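Local coordinates for congerin-1 (PDB 1C1F), which binds beta-galactosides as a homodimeric lectin of the galectin family, with a physiological role that is not yet known, at residues A[16-21]-A[90-95]; A[85-90]-A[131-136]. All coordinates share one frame; numbering follows the deposited sequence.

Contact 1 (A[16-21]-A[90-95])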
ATOM      1  N   LYS A  16       0.300  -8.171 -12.683  1.00 22.23           N
ATOM      2  CA  LYS A  16       0.409  -6.857 -12.054  1.00 21.54           C
ATOM      3  C   LYS A  16       1.849  -6.619 -11.642  1.00 19.91           C
ATOM      4  O   LYS A  16       2.616  -7.556 -11.430  1.00 19.73           O
ATOM      5  CB  LYS A  16      -0.434  -6.754 -10.795  1.00 23.73           C
ATOM      6  CG  LYS A  16      -1.904  -7.131 -10.924  1.00 30.14           C
ATOM      7  CD  LYS A  16      -2.681  -6.144 -11.790  1.00 35.76           C
ATOM      8  CE  LYS A  16      -3.137  -4.922 -11.014  1.00 39.40           C
ATOM      9  NZ  LYS A  16      -3.444  -3.842 -11.932  1.00 43.10           N
ATOM     10  N   PHE A  17       2.246  -5.374 -11.552  1.00 18.76           N
ATOM     11  CA  PHE A  17       3.562  -4.976 -11.125  1.00 18.37           C
ATOM     12  C   PHE A  17       3.421  -4.270  -9.792  1.00 17.58           C
ATOM     13  O   PHE A  17       2.744  -3.244  -9.668  1.00 17.08           O
ATOM     14  CB  PHE A  17       4.184  -4.035 -12.123  1.00 18.18           C
ATOM     15  CG  PHE A  17       4.377  -4.760 -13.417  1.00 19.95           C
ATOM     16  CD1 PHE A  17       3.309  -4.902 -14.298  1.00 22.63           C
ATOM     17  CD2 PHE A  17       5.622  -5.312 -13.699  1.00 21.00           C
ATOM     18  CE1 PHE A  17       3.489  -5.621 -15.478  1.00 23.26           C
ATOM     19  CE2 PHE A  17       5.790  -6.026 -14.882  1.00 25.49           C
ATOM     20  CZ  PHE A  17       4.726  -6.188 -15.772  1.00 25.00           C
ATOM     21  N   LEU A  18       3.988  -4.889  -8.768  1.00 15.58           N
ATOM     22  CA  LEU A  18       3.998  -4.329  -7.439  1.00 14.15           C
ATOM     23  C   LEU A  18       5.348  -3.680  -7.202  1.00 12.93           C
ATOM     24  O   LEU A  18       6.374  -4.365  -7.246  1.00 13.93           O
ATOM     25  CB  LEU A  18       3.780  -5.422  -6.390  1.00 16.09           C
ATOM     26  CG  LEU A  18       3.849  -5.051  -4.893  1.00 17.04           C
ATOM     27  CD1 LEU A  18       2.608  -4.260  -4.524  1.00 16.94           C
ATOM     28  CD2 LEU A  18       3.968  -6.313  -4.036  1.00 20.26           C
ATOM     29  N   THR A  19       5.391  -2.402  -6.946  1.00 11.21           N
ATOM     30  CA  THR A  19       6.633  -1.775  -6.577  1.00 11.62           C
ATOM     31  C   THR A  19       6.584  -1.402  -5.113  1.00 12.27           C
ATOM     32  O   THR A  19       5.609  -0.818  -4.625  1.00 11.52           O
ATOM     33  CB  THR A  19       6.869  -0.512  -7.422  1.00 13.25           C
ATOM     34  OG1 THR A  19       6.835  -0.957  -8.775  1.00 17.16           O
ATOM     35  CG2 THR A  19       8.175   0.229  -7.079  1.00 11.53           C
ATOM     36  N   VAL A  20       7.627  -1.793  -4.388  1.00 12.81           N
ATOM     37  CA  VAL A  20       7.831  -1.352  -3.012  1.00 12.74           C
ATOM     38  C   VAL A  20       9.014  -0.377  -2.996  1.00 10.99           C
ATOM     39  O   VAL A  20       9.992  -0.507  -3.747  1.00 11.54           O
ATOM     40  CB  VAL A  20       8.123  -2.565  -2.042  1.00 16.07           C
ATOM     41  CG1 VAL A  20       6.886  -3.460  -2.063  1.00 16.08           C
ATOM     42  CG2 VAL A  20       9.376  -3.360  -2.422  1.00 15.94           C
ATOM     43  N   GLY A  21       8.896   0.661  -2.200  1.00 10.29           N
ATOM     44  CA  GLY A  21       9.938   1.648  -2.059  1.00  9.43           C
ATOM     45  C   GLY A  21      10.152   1.953  -0.588  1.00  8.85           C
ATOM     46  O   GLY A  21       9.265   1.783   0.279  1.00 10.55           O
ATOM     47  N   ILE A  90      11.932  -1.788  -5.617  1.00 12.98           N
ATOM     48  CA  ILE A  90      11.984  -3.114  -6.205  1.00 12.27           C
ATOM     49  C   ILE A  90      10.590  -3.361  -6.779  1.00 12.41           C
ATOM     50  O   ILE A  90       9.589  -3.130  -6.086  1.00 11.85           O
ATOM     51  CB  ILE A  90      12.316  -4.163  -5.100  1.00 10.80           C
ATOM     52  CG1 ILE A  90      13.657  -3.840  -4.448  1.00 13.36           C
ATOM     53  CG2 ILE A  90      12.315  -5.557  -5.725  1.00 13.57           C
ATOM     54  CD1 ILE A  90      14.064  -4.753  -3.270  1.00 13.63           C
ATOM     55  N   THR A  91      10.504  -3.811  -8.025  1.00 12.68           N
ATOM     56  CA  THR A  91       9.240  -4.160  -8.647  1.00 12.66           C
ATOM     57  C   THR A  91       9.181  -5.655  -8.869  1.00 13.49           C
ATOM     58  O   THR A  91      10.099  -6.255  -9.441  1.00 16.00           O
ATOM     59  CB  THR A  91       9.063  -3.446  -9.996  1.00 13.07           C
ATOM     60  OG1 THR A  91       9.223  -2.060  -9.722  1.00 15.00           O
ATOM     61  CG2 THR A  91       7.721  -3.743 -10.663  1.00 13.09           C
ATOM     62  N   LEU A  92       8.086  -6.242  -8.429  1.00 14.17           N
ATOM     63  CA  LEU A  92       7.798  -7.650  -8.540  1.00 16.51           C
ATOM     64  C   LEU A  92       6.581  -7.852  -9.431  1.00 16.64           C
ATOM     65  O   LEU A  92       5.614  -7.098  -9.375  1.00 14.59           O
ATOM     66  CB  LEU A  92       7.456  -8.276  -7.182  1.00 17.10           C
ATOM     67  CG  LEU A  92       8.309  -7.976  -5.974  1.00 17.70           C
ATOM     68  CD1 LEU A  92       7.685  -8.630  -4.754  1.00 19.63           C
ATOM     69  CD2 LEU A  92       9.726  -8.469  -6.225  1.00 20.09           C
ATOM     70  N   SER A  93       6.658  -8.921 -10.207  1.00 18.84           N
ATOM     71  CA  SER A  93       5.546  -9.443 -10.980  1.00 17.76           C
ATOM     72  C   SER A  93       5.793 -10.942 -11.035  1.00 17.87           C
ATOM     73  O   SER A  93       6.862 -11.422 -10.635  1.00 16.96           O
ATOM     74  CB  SER A  93       5.525  -8.836 -12.390  1.00 16.92           C
ATOM     75  OG  SER A  93       6.751  -8.924 -13.106  1.00 20.09           O
ATOM     76  N   TYR A  94       4.854 -11.714 -11.531  1.00 16.99           N
ATOM     77  CA  TYR A  94       4.968 -13.146 -11.607  1.00 16.47           C
ATOM     78  C   TYR A  94       3.878 -13.670 -12.523  1.00 19.82           C
ATOM     79  O   TYR A  94       2.861 -13.003 -12.780  1.00 17.36           O
ATOM     80  CB  TYR A  94       4.782 -13.837 -10.242  1.00 17.29           C
ATOM     81  CG  TYR A  94       3.422 -13.692  -9.550  1.00 18.97           C
ATOM     82  CD1 TYR A  94       3.020 -12.449  -9.031  1.00 16.90           C
ATOM     83  CD2 TYR A  94       2.580 -14.809  -9.421  1.00 19.26           C
ATOM     84  CE1 TYR A  94       1.794 -12.328  -8.372  1.00 15.58           C
ATOM     85  CE2 TYR A  94       1.355 -14.684  -8.758  1.00 20.08           C
ATOM     86  CZ  TYR A  94       0.971 -13.441  -8.242  1.00 17.89           C
ATOM     87  OH  TYR A  94      -0.240 -13.312  -7.614  1.00 16.72           O
ATOM     88  N   ASP A  95       4.112 -14.897 -12.958  1.00 21.98           N
ATOM     89  CA  ASP A  95       3.108 -15.698 -13.613  1.00 23.23           C
ATOM     90  C   ASP A  95       3.089 -17.010 -12.821  1.00 24.08           C
ATOM     91  O   ASP A  95       3.815 -17.178 -11.851  1.00 22.29           O
ATOM     92  CB  ASP A  95       3.479 -15.905 -15.099  1.00 23.83           C
ATOM     93  CG  ASP A  95       4.883 -16.378 -15.452  1.00 23.21           C
ATOM     94  OD1 ASP A  95       5.445 -17.240 -14.784  1.00 22.01           O
ATOM     95  OD2 ASP A  95       5.428 -15.883 -16.425  1.00 25.53           O
TER
HETATM   96  O   HOH W   1       2.259 -10.277 -11.374  1.00 14.50           O

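Contact 2 (A[85-90]-A[131-136]). Residue 136 of segment 131-136 comes from a tag, linker or insertion.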
ATOM      1  N   GLY A  85      21.566   3.340   3.923  1.00 15.14           N
ATOM      2  CA  GLY A  85      21.054   4.693   4.043  1.00 14.73           C
ATOM      3  C   GLY A  85      20.315   5.173   2.815  1.00 15.51           C
ATOM      4  O   GLY A  85      19.778   6.272   2.868  1.00 20.44           O
ATOM      5  N   GLN A  86      20.160   4.416   1.749  1.00 13.66           N
ATOM      6  CA  GLN A  86      19.551   4.944   0.551  1.00 16.78           C
ATOM      7  C   GLN A  86      18.104   4.511   0.313  1.00 15.26           C
ATOM      8  O   GLN A  86      17.600   3.533   0.876  1.00 14.67           O
ATOM      9  CB  GLN A  86      20.510   4.550  -0.586  1.00 20.84           C
ATOM     10  CG  GLN A  86      20.034   4.050  -1.957  1.00 29.90           C
ATOM     11  CD  GLN A  86      19.983   2.532  -2.186  1.00 33.69           C
ATOM     12  OE1 GLN A  86      20.849   1.968  -2.850  1.00 36.50           O
ATOM     13  NE2 GLN A  86      19.030   1.761  -1.692  1.00 36.85           N
ATOM     14  N   TYR A  87      17.456   5.289  -0.540  1.00 14.35           N
ATOM     15  CA  TYR A  87      16.128   4.976  -1.040  1.00 13.91           C
ATOM     16  C   TYR A  87      16.224   3.811  -2.007  1.00 16.33           C
ATOM     17  O   TYR A  87      17.173   3.760  -2.796  1.00 18.67           O
ATOM     18  CB  TYR A  87      15.537   6.174  -1.769  1.00 15.10           C
ATOM     19  CG  TYR A  87      14.147   5.885  -2.305  1.00 15.11           C
ATOM     20  CD1 TYR A  87      13.092   5.831  -1.391  1.00 16.25           C
ATOM     21  CD2 TYR A  87      13.944   5.659  -3.670  1.00 15.29           C
ATOM     22  CE1 TYR A  87      11.817   5.510  -1.829  1.00 17.85           C
ATOM     23  CE2 TYR A  87      12.654   5.336  -4.112  1.00 16.62           C
ATOM     24  CZ  TYR A  87      11.611   5.281  -3.172  1.00 17.31           C
ATOM     25  OH  TYR A  87      10.321   4.962  -3.497  1.00 23.10           O
ATOM     26  N   PHE A  88      15.312   2.860  -1.989  1.00 14.15           N
ATOM     27  CA  PHE A  88      15.331   1.765  -2.936  1.00 13.36           C
ATOM     28  C   PHE A  88      13.908   1.610  -3.479  1.00 13.61           C
ATOM     29  O   PHE A  88      12.938   2.085  -2.882  1.00 11.24           O
ATOM     30  CB  PHE A  88      15.783   0.446  -2.242  1.00 12.28           C
ATOM     31  CG  PHE A  88      14.777  -0.106  -1.251  1.00 11.48           C
ATOM     32  CD1 PHE A  88      14.815   0.298   0.087  1.00 10.90           C
ATOM     33  CD2 PHE A  88      13.778  -0.999  -1.680  1.00 11.92           C
ATOM     34  CE1 PHE A  88      13.848  -0.174   0.970  1.00 12.08           C
ATOM     35  CE2 PHE A  88      12.817  -1.458  -0.787  1.00 12.37           C
ATOM     36  CZ  PHE A  88      12.843  -1.039   0.542  1.00 12.92           C
ATOM     37  N   GLU A  89      13.821   0.892  -4.586  1.00 12.90           N
ATOM     38  CA  GLU A  89      12.568   0.472  -5.173  1.00 14.79           C
ATOM     39  C   GLU A  89      12.824  -0.857  -5.867  1.00 14.33           C
ATOM     40  O   GLU A  89      13.813  -1.069  -6.592  1.00 13.82           O
ATOM     41  CB  GLU A  89      12.034   1.434  -6.222  1.00 16.38           C
ATOM     42  CG  GLU A  89      11.140   2.512  -5.631  1.00 24.23           C
ATOM     43  CD  GLU A  89      10.637   3.554  -6.648  1.00 25.68           C
ATOM     44  OE1 GLU A  89      10.795   3.383  -7.838  1.00 27.91           O
ATOM     45  OE2 GLU A  89      10.058   4.584  -6.309  1.00 29.89           O
ATOM     46  N   ILE A  90      11.932  -1.788  -5.617  1.00 12.98           N
ATOM     47  CA  ILE A  90      11.984  -3.114  -6.205  1.00 12.27           C
ATOM     48  C   ILE A  90      10.590  -3.361  -6.779  1.00 12.41           C
ATOM     49  O   ILE A  90       9.589  -3.130  -6.086  1.00 11.85           O
ATOM     50  CB  ILE A  90      12.316  -4.163  -5.100  1.00 10.80           C
ATOM     51  CG1 ILE A  90      13.657  -3.840  -4.448  1.00 13.36           C
ATOM     52  CG2 ILE A  90      12.315  -5.557  -5.725  1.00 13.57           C
ATOM     53  CD1 ILE A  90      14.064  -4.753  -3.270  1.00 13.63           C
ATOM     54  N   LEU A 131       9.640   0.561   5.026  1.00 11.46           N
ATOM     55  CA  LEU A 131       8.781   0.613   3.866  1.00 12.37           C
ATOM     56  C   LEU A 131       8.054   1.959   3.872  1.00 11.67           C
ATOM     57  O   LEU A 131       7.522   2.329   4.910  1.00 12.04           O
ATOM     58  CB  LEU A 131       7.794  -0.538   3.927  1.00  8.69           C
ATOM     59  CG  LEU A 131       6.855  -0.685   2.717  1.00 13.40           C
ATOM     60  CD1 LEU A 131       7.659  -0.969   1.455  1.00 11.89           C
ATOM     61  CD2 LEU A 131       5.886  -1.833   2.968  1.00 13.73           C
ATOM     62  N   THR A 132       8.042   2.682   2.767  1.00 10.72           N
ATOM     63  CA  THR A 132       7.326   3.942   2.764  1.00 12.50           C
ATOM     64  C   THR A 132       6.299   3.965   1.623  1.00 12.95           C
ATOM     65  O   THR A 132       5.351   4.746   1.646  1.00 14.45           O
ATOM     66  CB  THR A 132       8.315   5.126   2.612  1.00 13.82           C
ATOM     67  OG1 THR A 132       9.054   4.906   1.410  1.00 15.31           O
ATOM     68  CG2 THR A 132       9.282   5.253   3.785  1.00 15.08           C
ATOM     69  N   LEU A 133       6.441   3.151   0.571  1.00 13.80           N
ATOM     70  CA  LEU A 133       5.486   3.183  -0.543  1.00 15.66           C
ATOM     71  C   LEU A 133       5.251   1.823  -1.171  1.00 14.64           C
ATOM     72  O   LEU A 133       6.145   0.963  -1.269  1.00  9.77           O
ATOM     73  CB  LEU A 133       5.936   4.168  -1.687  1.00 19.63           C
ATOM     74  CG  LEU A 133       6.930   3.913  -2.859  1.00 22.31           C
ATOM     75  CD1 LEU A 133       6.372   3.123  -4.021  1.00 19.97           C
ATOM     76  CD2 LEU A 133       7.208   5.256  -3.483  1.00 26.43           C
ATOM     77  N   VAL A 134       3.994   1.675  -1.600  1.00 11.51           N
ATOM     78  CA  VAL A 134       3.562   0.506  -2.311  1.00 12.40           C
ATOM     79  C   VAL A 134       2.777   1.059  -3.501  1.00 13.12           C
ATOM     80  O   VAL A 134       1.907   1.918  -3.355  1.00 14.51           O
ATOM     81  CB  VAL A 134       2.678  -0.367  -1.398  1.00 12.37           C
ATOM     82  CG1 VAL A 134       2.340  -1.638  -2.140  1.00 14.34           C
ATOM     83  CG2 VAL A 134       3.419  -0.794  -0.133  1.00 12.84           C
ATOM     84  N   LYS A 135       3.147   0.605  -4.681  1.00 13.97           N
ATOM     85  CA  LYS A 135       2.550   1.013  -5.941  1.00 15.96           C
ATOM     86  C   LYS A 135       2.104  -0.239  -6.688  1.00 17.15           C
ATOM     87  O   LYS A 135       2.824  -1.250  -6.701  1.00 16.84           O
ATOM     88  CB  LYS A 135       3.621   1.794  -6.687  1.00 19.07           C
ATOM     89  CG  LYS A 135       3.273   2.530  -7.962  1.00 31.18           C
ATOM     90  CD  LYS A 135       4.525   3.059  -8.686  1.00 36.40           C
ATOM     91  CE  LYS A 135       5.342   4.135  -7.947  1.00 43.12           C
ATOM     92  NZ  LYS A 135       6.492   4.588  -8.737  1.00 46.69           N
ATOM     93  N   LEU A 136       0.913  -0.275  -7.275  1.00 15.09           N
ATOM     94  CA  LEU A 136       0.503  -1.451  -7.999  1.00 18.02           C
ATOM     95  C   LEU A 136      -0.037  -0.927  -9.323  1.00 21.56           C
ATOM     96  O   LEU A 136      -0.793   0.042  -9.338  1.00 21.17           O
ATOM     97  CB  LEU A 136      -0.584  -2.207  -7.256  1.00 18.17           C
ATOM     98  CG  LEU A 136      -0.952  -3.548  -7.898  1.00 22.50           C
ATOM     99  CD1 LEU A 136       0.056  -4.599  -7.477  1.00 22.40           C
ATOM    100  CD2 LEU A 136      -2.349  -3.967  -7.483  1.00 22.88           C
TER

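Contact 1 (A[16-21]-A[90-95])
Leu18 and Leu92 form a hydrogen-bonded antiparallel pair. Leu18 N donates to Leu92 O at 2.8 Å, and Leu92 N returns a bond of the same length to Leu18 O. Val20 and Ile90 repeat the pattern, with Val20 N to Ile90 O at 2.9 Å. Strands 18-24 and 87-94 are thus neighbours in one sheet of the galectin beta-sandwich. The pair between them, Thr19 and Thr91, is non-hydrogen-bonded in its backbone. Thr19 OG1 and Thr91 OG1 meet instead at 2.8 Å, and either hydroxyl could donate. In both threonines OG1 lies anti to the carbonyl carbon (chi1 -57° and -55°), which turns the two oxygens together. On the other face Leu18, Val20, Ile90 and Leu92 enter the core, where Val20 and Ile90 touch Val33 of strand 30-35. Between the two strands, Val20 CG2 reaches Ile90 CB at 4.1 Å, closer than Leu18 CD2 to Leu92 CD1. A water bridges the two segments, lying 2.7 Å from Lys16 O, to which it probably donates, and accepting from Tyr94 N. Ser93 CB makes an off-centre CH-pi contact, 4.1 Å from the centroid of the Phe17 ring. Thr91 CG2 sits at the edge of the same ring, 3.8 Å from Phe17 CB.

Contact 2 (A[85-90]-A[131-136])
Tyr87 and Leu133 meet across the strand that separates them. Strands 87-94 and 129-136 are not direct neighbours; strand 18-24 runs between them, and only side chains make the contact. The tight part is small. Tyr87 OH lies 3.1 Å from Leu133 CD2, a short approach, and 3.6 Å from Leu133 CG. The leucine branch comes at the edge of the tyrosine ring, near its plane, and the two side chains cross at about a right angle. Tyr87 holds CG anti to its own N (chi1 -180°), which sends the ring over strand 18-24. There Tyr87 OH passes 3.6 Å from the CA of Gly21, which has no side chain to block it.

A hydrogen bond fixes the hydroxyl end. Tyr87 OH donates to Glu89 OE2 at 2.8 Å, and OE2 accepts with its anti lone pair, the one away from OE1. The acceptor lies in the plane of the ring. Both residues belong to the same strand, two positions apart, and both are partly exposed.

Beyond this the contact is loose. Glu89 OE2 is 4.1 Å from Leu133 CD2. Lys135 NZ stands 4.3 Å from Glu89 OE2, too far for a salt bridge, though the opposite charges probably attract weakly. At the other end, Thr132 OG1 comes 4.3 Å from Tyr87 CE1 at the ring edge, and it also makes a weak hydrogen bond to Gly21 O. Phe23 also meets the Tyr87 ring edge-to-face.

Leu133, Val134 and Lys135 pair antiparallel with a strand of the second subunit, so the sheet continues through the dimer. Within the chain, Thr132 and Leu133 both face Gly21, and this is a classic beta bulge in strand 129-136, the outermost of this sheet within one chain of the galectin sandwich.

Contacts 1 and 2 lie in the same sheet, their centres 11 Å apart. They share Ile90 and strand 87-94. Strand 18-24 is paired with 87-94 in contact 1 and is the strand bridged over in contact 2. Its other edge meets strand 129-136 through probable hydrogen bonds, Thr19 N to Lys135 O at 2.8 Å and Gly21 O to Thr132 N at 2.9 Å. On the core side, Leu18 CD1 packs 3.6 Å from Val134 CG1. The predicted galactoside site is separate. The side chain of Ile90 is about 12 Å from that of Ser77, and contact 2, on the dimer side, lies away from the site.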